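Local coordinates for protein farnesyl diphosphate phosphatase YisP (Bacillus subtilis subsp. subtilis, PDB 3WE9) that hydrolyses farnesyl diphosphate to farnesol and diphosphate, a reaction that supports biofilm formation, at residues Gly156-Leu161 / Ala214-Cys219. Residues are numbered along the deposited sequence; the frame is centred on the assembly and turned at random.
Sequences GLAIQL and AYLEEC
A158 and Y215 mark the point where segments 156-161 and 214-219, of helices 145-165 and 199-221, come nearest: their CA atoms are 5.6 Å apart, and A158 CB lies 3.6 Å from Y215 CB. The same methyl meets L216 CD2 at 3.5 Å, so one small side chain sits against the stem of the tyrosine and a methyl at the branched end of the leucine. The axes of the two segments approach to 8.5 Å, consistent with the small alanine at the contact.

The second element is the Y215 ring, laid against L157. L157 CG stands 3.9 Å from the ring centroid and just 9° off the ring normal, a CH-pi contact made squarely over one face, while L157 CD1 covers the CE2 side of Y215 at 3.8 Å. The L157 side chain reaches this face with CG anti to its backbone N (chi1 178°). L161 CD1 adds a more distant, oblique contact, 4.1 Å from Y215 CD2.

No hydrogen bond joins the two segments; shape and apolar burial account for the contact. A158, L157, L161 and L216 are buried; on the flank of the Y215 ring L157 and L161 also touch helix 118-140, and on the other L216 touches helix 228-250. Y215, by contrast, remains partly exposed. Separately, on the solvent-facing side of helix 199-221, exposed E217 takes no part in the contact and forms a salt bridge with R242.

With N-to-C directions 146° apart, the segments run roughly antiparallel, in plain apolar helix packing within the all-alpha terpene synthase fold of the phytoene/squalene synthase family.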
loop_
_atom_site.group_PDB
_atom_site.type_symbol
_atom_site.label_atom_id
_atom_site.label_comp_id
_atom_site.label_asym_id
_atom_site.label_seq_id
_atom_site.Cartn_x
_atom_site.Cartn_y
_atom_site.Cartn_z
ATOM N N GLY A 156 5.317 -2.612 -1.573
ATOM C CA GLY A 156 4.300 -1.668 -2.005
ATOM C C GLY A 156 3.290 -2.304 -2.943
ATOM O O GLY A 156 2.087 -2.048 -2.850
ATOM N N LEU A 157 3.794 -3.124 -3.858
ATOM C CA LEU A 157 2.969 -3.838 -4.826
ATOM C C LEU A 157 1.990 -4.745 -4.069
ATOM O O LEU A 157 0.786 -4.715 -4.306
ATOM C CB LEU A 157 3.888 -4.676 -5.732
ATOM C CG LEU A 157 3.486 -5.630 -6.872
ATOM C CD1 LEU A 157 2.065 -6.132 -6.729
ATOM C CD2 LEU A 157 3.687 -4.934 -8.190
ATOM N N ALA A 158 2.524 -5.542 -3.147
ATOM C CA ALA A 158 1.705 -6.460 -2.355
ATOM C C ALA A 158 0.637 -5.718 -1.541
ATOM O O ALA A 158 -0.515 -6.153 -1.457
ATOM C CB ALA A 158 2.599 -7.270 -1.419
ATOM N N ILE A 159 1.023 -4.598 -0.939
ATOM C CA ILE A 159 0.084 -3.816 -0.139
ATOM C C ILE A 159 -1.081 -3.314 -0.995
ATOM O O ILE A 159 -2.236 -3.287 -0.553
ATOM C CB ILE A 159 0.813 -2.634 0.537
ATOM C CG1 ILE A 159 1.728 -3.170 1.650
ATOM C CG2 ILE A 159 -0.192 -1.627 1.077
ATOM C CD1 ILE A 159 2.676 -2.121 2.249
ATOM N N GLN A 160 -0.783 -2.920 -2.229
ATOM C CA GLN A 160 -1.838 -2.454 -3.121
ATOM C C GLN A 160 -2.765 -3.631 -3.454
ATOM O O GLN A 160 -3.991 -3.486 -3.497
ATOM C CB GLN A 160 -1.228 -1.868 -4.398
ATOM C CG GLN A 160 -2.238 -1.176 -5.293
ATOM C CD GLN A 160 -2.852 0.055 -4.642
ATOM O OE1 GLN A 160 -3.423 -0.021 -3.556
ATOM N NE2 GLN A 160 -2.740 1.196 -5.311
ATOM N N LEU A 161 -2.185 -4.803 -3.680
ATOM C CA LEU A 161 -2.993 -5.983 -3.974
ATOM C C LEU A 161 -3.879 -6.308 -2.782
ATOM O O LEU A 161 -5.042 -6.681 -2.943
ATOM C CB LEU A 161 -2.112 -7.191 -4.297
ATOM C CG LEU A 161 -1.396 -7.179 -5.654
ATOM C CD1 LEU A 161 -0.548 -8.447 -5.794
ATOM C CD2 LEU A 161 -2.419 -7.090 -6.780
ATOM N N ALA A 214 3.118 -13.960 -2.240
ATOM C CA ALA A 214 4.431 -14.261 -2.801
ATOM C C ALA A 214 5.283 -12.980 -2.735
ATOM O O ALA A 214 6.471 -13.028 -2.420
ATOM C CB ALA A 214 4.292 -14.739 -4.254
ATOM N N TYR A 215 4.674 -11.834 -3.036
ATOM C CA TYR A 215 5.402 -10.573 -2.975
ATOM C C TYR A 215 5.782 -10.265 -1.528
ATOM O O TYR A 215 6.898 -9.831 -1.258
ATOM C CB TYR A 215 4.558 -9.429 -3.548
ATOM C CG TYR A 215 4.473 -9.425 -5.059
ATOM C CD1 TYR A 215 5.571 -9.057 -5.842
ATOM C CD2 TYR A 215 3.295 -9.777 -5.705
ATOM C CE1 TYR A 215 5.487 -9.035 -7.237
ATOM C CE2 TYR A 215 3.200 -9.763 -7.090
ATOM C CZ TYR A 215 4.295 -9.389 -7.850
ATOM O OH TYR A 215 4.178 -9.357 -9.220
ATOM N N LEU A 216 4.853 -10.500 -0.602
ATOM C CA LEU A 216 5.109 -10.252 0.817
ATOM C C LEU A 216 6.280 -11.099 1.320
ATOM O O LEU A 216 7.206 -10.583 1.941
ATOM C CB LEU A 216 3.855 -10.562 1.645
ATOM C CG LEU A 216 2.633 -9.645 1.454
ATOM C CD1 LEU A 216 1.431 -10.228 2.183
ATOM C CD2 LEU A 216 2.945 -8.244 1.957
ATOM N N GLU A 217 6.233 -12.399 1.041
ATOM C CA GLU A 217 7.282 -13.327 1.460
ATOM C C GLU A 217 8.644 -12.878 0.925
ATOM O O GLU A 217 9.678 -13.058 1.568
ATOM C CB GLU A 217 6.949 -14.736 0.957
ATOM C CG GLU A 217 7.850 -15.847 1.490
ATOM C CD GLU A 217 7.990 -15.822 3.008
ATOM O OE1 GLU A 217 6.988 -15.530 3.696
ATOM O OE2 GLU A 217 9.102 -16.103 3.512
ATOM N N GLU A 218 8.619 -12.284 -0.261
ATOM C CA GLU A 218 9.814 -11.781 -0.928
ATOM C C GLU A 218 10.457 -10.673 -0.096
ATOM O O GLU A 218 11.678 -10.609 0.048
ATOM C CB GLU A 218 9.409 -11.243 -2.295
ATOM C CG GLU A 218 10.521 -10.985 -3.267
ATOM C CD GLU A 218 9.982 -10.888 -4.678
ATOM O OE1 GLU A 218 10.027 -9.790 -5.270
ATOM O OE2 GLU A 218 9.494 -11.922 -5.187
ATOM N N CYS A 219 9.625 -9.794 0.450
ATOM C CA CYS A 219 10.125 -8.701 1.273
ATOM C C CYS A 219 10.534 -9.259 2.629
ATOM O O CYS A 219 11.467 -8.771 3.262
ATOM C CB CYS A 219 9.049 -7.630 1.457
ATOM S SG CYS A 219 9.580 -6.235 2.478
#